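Long-range contact in deoxy-D-mannose-octulosonate 8-phosphate phosphatase (Haemophilus influenzae Rd, PDB 1K1E), which catalyses the metal-dependent hydrolysis of 3-deoxy-D-manno-octulosonate 8-phosphate to KDO and inorganic phosphate, a step of lipopolysaccharide biosynthesis: residues L5-L19 and F148-G160. Residues are numbered along the deposited sequence; the frame is centred on the assembly and turned at random.
Sequences LENIKFVITDVDGVL and FREMSDMILQAQG. With CO (cobalt (II) ion), chain M.
Gln159 and the turn 5-8 show how a single amide can tie a helix end to the approach of a strand. Both N-H groups of Gln159 NE2 are spent on backbone carbonyls: one runs almost straight to Leu5 O (3.1 Å, 170°), the other to Ile8 O at 2.8 Å, where it meets a lone pair in the carbonyl plane. Both acceptors lie close to the amide plane, which fixes its rotation, while OE1 takes a proton from a water that also accepts from Lys9 NZ. The chain beyond CG is extended (chi2 -168°), carrying the amide from just past the end of the helix across to the carbonyls. Beside it Leu5 CB rests on Ala158 CB at 3.6 Å, and the CD1 methyls of Ile8 and Ile155 meet where the two side chains cross nearly at right angles. Farther along, Val11 CG1 touches the Met151 methyl CE at 3.6 Å and Phe148 CE1 at 3.7 Å. That same CE lies over one face of the Phe148 ring, offset toward its rim, whereas Thr13 OG1 approaches the edge in plane; the Leu19 side chain lies beside that of Phe148, pointing the same way, with Leu19 CD2 near Phe148 CD1. Helix 38-49 adds Ile44 and Leu47 against the ring.

Strand 10-14, inside the parallel sheet of this HAD-type fold, runs antiparallel to helix 148-158 (170°) and leads to the cobalt, bound by Asp14 OD2, Asp16 O and Asp107. The direct hydrogen bonds thus sit remote from the metal; nearer it a water links Val18 O to Phe148 N, and apolar packing seats the helix against the strand that leads to Asp14 and Asp16.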
loop_
_atom_site.group_PDB
_atom_site.type_symbol
_atom_site.label_atom_id
_atom_site.label_comp_id
_atom_site.label_asym_id
_atom_site.label_seq_id
_atom_site.Cartn_x
_atom_site.Cartn_y
_atom_site.Cartn_z
ATOM N N LEU A 5 -16.689 25.776 11.609
ATOM C CA LEU A 5 -15.320 25.212 11.780
ATOM C C LEU A 5 -14.608 26.071 12.773
ATOM O O LEU A 5 -13.789 25.587 13.540
ATOM C CB LEU A 5 -14.526 25.161 10.479
ATOM C CG LEU A 5 -15.092 24.144 9.477
ATOM C CD1 LEU A 5 -14.073 23.913 8.400
ATOM C CD2 LEU A 5 -15.405 22.814 10.135
ATOM N N GLU A 6 -14.966 27.349 12.782
ATOM C CA GLU A 6 -14.406 28.293 13.723
ATOM C C GLU A 6 -14.637 27.963 15.181
ATOM O O GLU A 6 -13.904 28.424 16.052
ATOM C CB GLU A 6 -15.024 29.656 13.522
ATOM C CG GLU A 6 -14.092 30.605 12.853
ATOM C CD GLU A 6 -14.540 31.994 13.138
ATOM O OE1 GLU A 6 -15.782 32.173 13.104
ATOM O OE2 GLU A 6 -13.688 32.885 13.391
ATOM N N ASN A 7 -15.686 27.218 15.460
ATOM C CA ASN A 7 -16.022 26.934 16.849
ATOM C C ASN A 7 -15.551 25.557 17.295
ATOM O O ASN A 7 -15.832 25.167 18.429
ATOM C CB ASN A 7 -17.540 27.052 17.061
ATOM C CG ASN A 7 -18.063 28.496 16.866
ATOM O OD1 ASN A 7 -17.407 29.464 17.261
ATOM N ND2 ASN A 7 -19.234 28.630 16.281
ATOM N N ILE A 8 -14.843 24.805 16.437
ATOM C CA ILE A 8 -14.462 23.472 16.885
ATOM C C ILE A 8 -13.417 23.513 17.971
ATOM O O ILE A 8 -12.390 24.183 17.816
ATOM C CB ILE A 8 -13.935 22.605 15.688
ATOM C CG1 ILE A 8 -15.111 22.454 14.681
ATOM C CG2 ILE A 8 -13.427 21.237 16.201
ATOM C CD1 ILE A 8 -14.800 21.721 13.383
ATOM N N LYS A 9 -13.703 22.796 19.056
ATOM C CA LYS A 9 -12.830 22.670 20.202
ATOM C C LYS A 9 -12.417 21.229 20.441
ATOM O O LYS A 9 -11.516 20.980 21.239
ATOM C CB LYS A 9 -13.506 23.199 21.491
ATOM C CG LYS A 9 -13.785 24.698 21.417
ATOM C CD LYS A 9 -12.531 25.523 21.148
ATOM C CE LYS A 9 -11.469 25.352 22.241
ATOM N NZ LYS A 9 -10.435 26.313 21.988
ATOM N N PHE A 10 -13.036 20.295 19.730
ATOM C CA PHE A 10 -12.795 18.870 19.918
ATOM C C PHE A 10 -12.995 18.137 18.602
ATOM O O PHE A 10 -13.944 18.365 17.881
ATOM C CB PHE A 10 -13.801 18.381 20.955
ATOM C CG PHE A 10 -13.581 16.984 21.482
ATOM C CD1 PHE A 10 -12.300 16.445 21.698
ATOM C CD2 PHE A 10 -14.715 16.221 21.843
ATOM C CE1 PHE A 10 -12.143 15.142 22.264
ATOM C CE2 PHE A 10 -14.582 14.936 22.402
ATOM C CZ PHE A 10 -13.319 14.391 22.609
ATOM N N VAL A 11 -12.092 17.231 18.336
ATOM C CA VAL A 11 -12.150 16.406 17.122
ATOM C C VAL A 11 -12.095 14.979 17.599
ATOM O O VAL A 11 -11.193 14.598 18.362
ATOM C CB VAL A 11 -10.954 16.661 16.257
ATOM C CG1 VAL A 11 -10.866 15.582 15.109
ATOM C CG2 VAL A 11 -11.061 18.037 15.693
ATOM N N ILE A 12 -13.104 14.202 17.234
ATOM C CA ILE A 12 -13.138 12.758 17.551
ATOM C C ILE A 12 -12.890 12.035 16.203
ATOM O O ILE A 12 -13.592 12.317 15.176
ATOM C CB ILE A 12 -14.543 12.335 18.044
ATOM C CG1 ILE A 12 -14.855 12.984 19.384
ATOM C CG2 ILE A 12 -14.623 10.794 18.197
ATOM C CD1 ILE A 12 -16.329 12.824 19.699
ATOM N N THR A 13 -11.966 11.087 16.209
ATOM C CA THR A 13 -11.674 10.374 14.998
ATOM C C THR A 13 -11.828 8.850 15.114
ATOM O O THR A 13 -11.394 8.201 16.086
ATOM C CB THR A 13 -10.226 10.705 14.474
ATOM O OG1 THR A 13 -10.018 10.014 13.236
ATOM C CG2 THR A 13 -9.175 10.199 15.388
ATOM N N ASP A 14 -12.515 8.291 14.124
ATOM C CA ASP A 14 -12.628 6.852 13.998
ATOM C C ASP A 14 -11.192 6.410 13.662
ATOM O O ASP A 14 -10.320 7.212 13.301
ATOM C CB ASP A 14 -13.553 6.491 12.805
ATOM C CG ASP A 14 -13.450 5.045 12.410
ATOM O OD1 ASP A 14 -13.376 4.186 13.307
ATOM O OD2 ASP A 14 -13.470 4.771 11.204
ATOM N N VAL A 15 -10.906 5.117 13.822
ATOM C CA VAL A 15 -9.575 4.639 13.490
ATOM C C VAL A 15 -9.427 3.924 12.140
ATOM O O VAL A 15 -8.768 4.416 11.232
ATOM C CB VAL A 15 -9.027 3.648 14.611
ATOM C CG1 VAL A 15 -7.710 3.012 14.184
ATOM C CG2 VAL A 15 -8.838 4.454 15.909
ATOM N N ASP A 16 -10.044 2.762 12.010
ATOM C CA ASP A 16 -9.819 2.000 10.764
ATOM C C ASP A 16 -10.491 2.620 9.599
ATOM O O ASP A 16 -11.680 2.817 9.637
ATOM C CB ASP A 16 -10.282 0.564 10.955
ATOM C CG ASP A 16 -9.507 -0.123 12.069
ATOM O OD1 ASP A 16 -8.264 -0.226 11.912
ATOM O OD2 ASP A 16 -10.118 -0.483 13.101
ATOM N N GLY A 17 -9.736 2.940 8.551
ATOM C CA GLY A 17 -10.387 3.520 7.381
ATOM C C GLY A 17 -10.275 5.030 7.374
ATOM O O GLY A 17 -10.540 5.671 6.339
ATOM N N VAL A 18 -9.868 5.592 8.538
ATOM C CA VAL A 18 -9.687 7.023 8.665
ATOM C C VAL A 18 -8.226 7.277 8.993
ATOM O O VAL A 18 -7.522 7.856 8.190
ATOM C CB VAL A 18 -10.618 7.610 9.729
ATOM C CG1 VAL A 18 -10.320 9.073 9.964
ATOM C CG2 VAL A 18 -12.067 7.501 9.205
ATOM N N LEU A 19 -7.757 6.789 10.137
ATOM C CA LEU A 19 -6.329 6.968 10.464
ATOM C C LEU A 19 -5.484 5.894 9.763
ATOM O O LEU A 19 -4.264 5.971 9.773
ATOM C CB LEU A 19 -6.112 6.858 11.965
ATOM C CG LEU A 19 -6.834 7.972 12.751
ATOM C CD1 LEU A 19 -6.425 7.734 14.266
ATOM C CD2 LEU A 19 -6.297 9.369 12.269
ATOM N N PHE A 148 -7.044 12.842 7.818
ATOM C CA PHE A 148 -7.162 13.535 9.085
ATOM C C PHE A 148 -6.479 14.882 8.989
ATOM O O PHE A 148 -7.014 15.954 9.400
ATOM C CB PHE A 148 -6.557 12.701 10.213
ATOM C CG PHE A 148 -6.766 13.333 11.548
ATOM C CD1 PHE A 148 -7.786 12.882 12.376
ATOM C CD2 PHE A 148 -6.009 14.453 11.933
ATOM C CE1 PHE A 148 -8.091 13.554 13.623
ATOM C CE2 PHE A 148 -6.312 15.109 13.172
ATOM C CZ PHE A 148 -7.368 14.638 14.008
ATOM N N ARG A 149 -5.275 14.861 8.447
ATOM C CA ARG A 149 -4.485 16.094 8.273
ATOM C C ARG A 149 -5.199 17.098 7.367
ATOM O O ARG A 149 -5.156 18.291 7.604
ATOM C CB ARG A 149 -3.132 15.750 7.667
ATOM C CG ARG A 149 -2.205 16.944 7.536
ATOM C CD ARG A 149 -2.009 17.746 8.802
ATOM N NE ARG A 149 -1.070 18.860 8.544
ATOM C CZ ARG A 149 0.239 18.718 8.524
ATOM N NH1 ARG A 149 0.794 17.528 8.752
ATOM N NH2 ARG A 149 0.989 19.761 8.253
ATOM N N GLU A 150 -5.869 16.609 6.319
ATOM C CA GLU A 150 -6.653 17.518 5.441
ATOM C C GLU A 150 -7.693 18.306 6.277
ATOM O O GLU A 150 -7.827 19.532 6.169
ATOM C CB GLU A 150 -7.377 16.706 4.364
ATOM C CG GLU A 150 -8.165 17.585 3.416
ATOM C CD GLU A 150 -8.779 16.761 2.280
ATOM O OE1 GLU A 150 -9.564 17.320 1.587
ATOM O OE2 GLU A 150 -8.479 15.546 2.139
ATOM N N MET A 151 -8.399 17.565 7.133
ATOM C CA MET A 151 -9.370 18.106 8.032
ATOM C C MET A 151 -8.707 19.020 9.071
ATOM O O MET A 151 -9.144 20.159 9.279
ATOM C CB MET A 151 -10.129 16.961 8.749
ATOM C CG MET A 151 -11.184 17.502 9.783
ATOM S SD MET A 151 -11.696 16.118 10.835
ATOM C CE MET A 151 -10.070 15.512 11.631
ATOM N N SER A 152 -7.662 18.557 9.767
ATOM C CA SER A 152 -7.077 19.478 10.783
ATOM C C SER A 152 -6.590 20.773 10.180
ATOM O O SER A 152 -6.787 21.858 10.748
ATOM C CB SER A 152 -5.948 18.826 11.595
ATOM O OG SER A 152 -4.901 18.366 10.772
ATOM N N ASP A 153 -5.970 20.690 9.012
ATOM C CA ASP A 153 -5.494 21.891 8.344
ATOM C C ASP A 153 -6.691 22.820 8.102
ATOM O O ASP A 153 -6.580 24.025 8.294
ATOM C CB ASP A 153 -4.907 21.579 6.964
ATOM C CG ASP A 153 -3.500 21.024 7.010
ATOM O OD1 ASP A 153 -3.074 20.629 5.917
ATOM O OD2 ASP A 153 -2.809 21.006 8.051
ATOM N N MET A 154 -7.812 22.248 7.649
ATOM C CA MET A 154 -9.010 23.063 7.341
ATOM C C MET A 154 -9.528 23.751 8.586
ATOM O O MET A 154 -9.867 24.960 8.557
ATOM C CB MET A 154 -10.162 22.181 6.814
ATOM C CG MET A 154 -9.987 21.650 5.425
ATOM S SD MET A 154 -11.503 20.770 4.924
ATOM C CE MET A 154 -12.700 21.913 5.455
ATOM N N ILE A 155 -9.628 22.974 9.664
ATOM C CA ILE A 155 -10.111 23.564 10.914
ATOM C C ILE A 155 -9.173 24.690 11.391
ATOM O O ILE A 155 -9.621 25.778 11.728
ATOM C CB ILE A 155 -10.246 22.472 12.023
ATOM C CG1 ILE A 155 -11.285 21.433 11.573
ATOM C CG2 ILE A 155 -10.643 23.151 13.373
ATOM C CD1 ILE A 155 -11.421 20.195 12.478
ATOM N N LEU A 156 -7.879 24.405 11.466
ATOM C CA LEU A 156 -6.929 25.424 11.899
ATOM C C LEU A 156 -6.918 26.654 11.006
ATOM O O LEU A 156 -6.771 27.804 11.482
ATOM C CB LEU A 156 -5.516 24.847 11.986
ATOM C CG LEU A 156 -5.353 23.817 13.113
ATOM C CD1 LEU A 156 -4.076 23.033 12.963
ATOM C CD2 LEU A 156 -5.375 24.539 14.462
ATOM N N GLN A 157 -7.056 26.444 9.704
ATOM C CA GLN A 157 -7.077 27.611 8.859
ATOM C C GLN A 157 -8.313 28.437 9.153
ATOM O O GLN A 157 -8.243 29.645 9.168
ATOM C CB GLN A 157 -7.093 27.196 7.416
ATOM C CG GLN A 157 -7.220 28.368 6.490
ATOM C CD GLN A 157 -6.551 28.017 5.232
ATOM O OE1 GLN A 157 -5.303 27.919 5.183
ATOM N NE2 GLN A 157 -7.346 27.752 4.199
ATOM N N ALA A 158 -9.448 27.780 9.369
ATOM C CA ALA A 158 -10.692 28.491 9.672
ATOM C C ALA A 158 -10.545 29.331 10.934
ATOM O O ALA A 158 -11.133 30.406 11.001
ATOM C CB ALA A 158 -11.856 27.516 9.825
ATOM N N GLN A 159 -9.763 28.850 11.916
ATOM C CA GLN A 159 -9.503 29.561 13.167
ATOM C C GLN A 159 -8.347 30.598 13.088
ATOM O O GLN A 159 -7.940 31.174 14.106
ATOM C CB GLN A 159 -9.247 28.516 14.272
ATOM C CG GLN A 159 -10.540 27.628 14.423
ATOM C CD GLN A 159 -10.577 26.753 15.642
ATOM O OE1 GLN A 159 -9.785 26.911 16.520
ATOM N NE2 GLN A 159 -11.516 25.796 15.684
ATOM N N GLY A 160 -7.811 30.800 11.893
ATOM C CA GLY A 160 -6.715 31.758 11.664
ATOM C C GLY A 160 -5.369 31.319 12.226
ATOM O O GLY A 160 -4.474 32.141 12.539
HETATM CO CO CO M . -13.770 3.032 10.162
HETATM O O HOH W 1 -8.897 26.363 19.445
HETATM O O HOH W 2 -13.170 1.982 11.978
HETATM O O HOH W 3 -5.819 9.927 7.217
HETATM O O HOH W 4 -13.820 1.350 8.919
HETATM O O HOH W 5 -15.790 2.932 10.828
#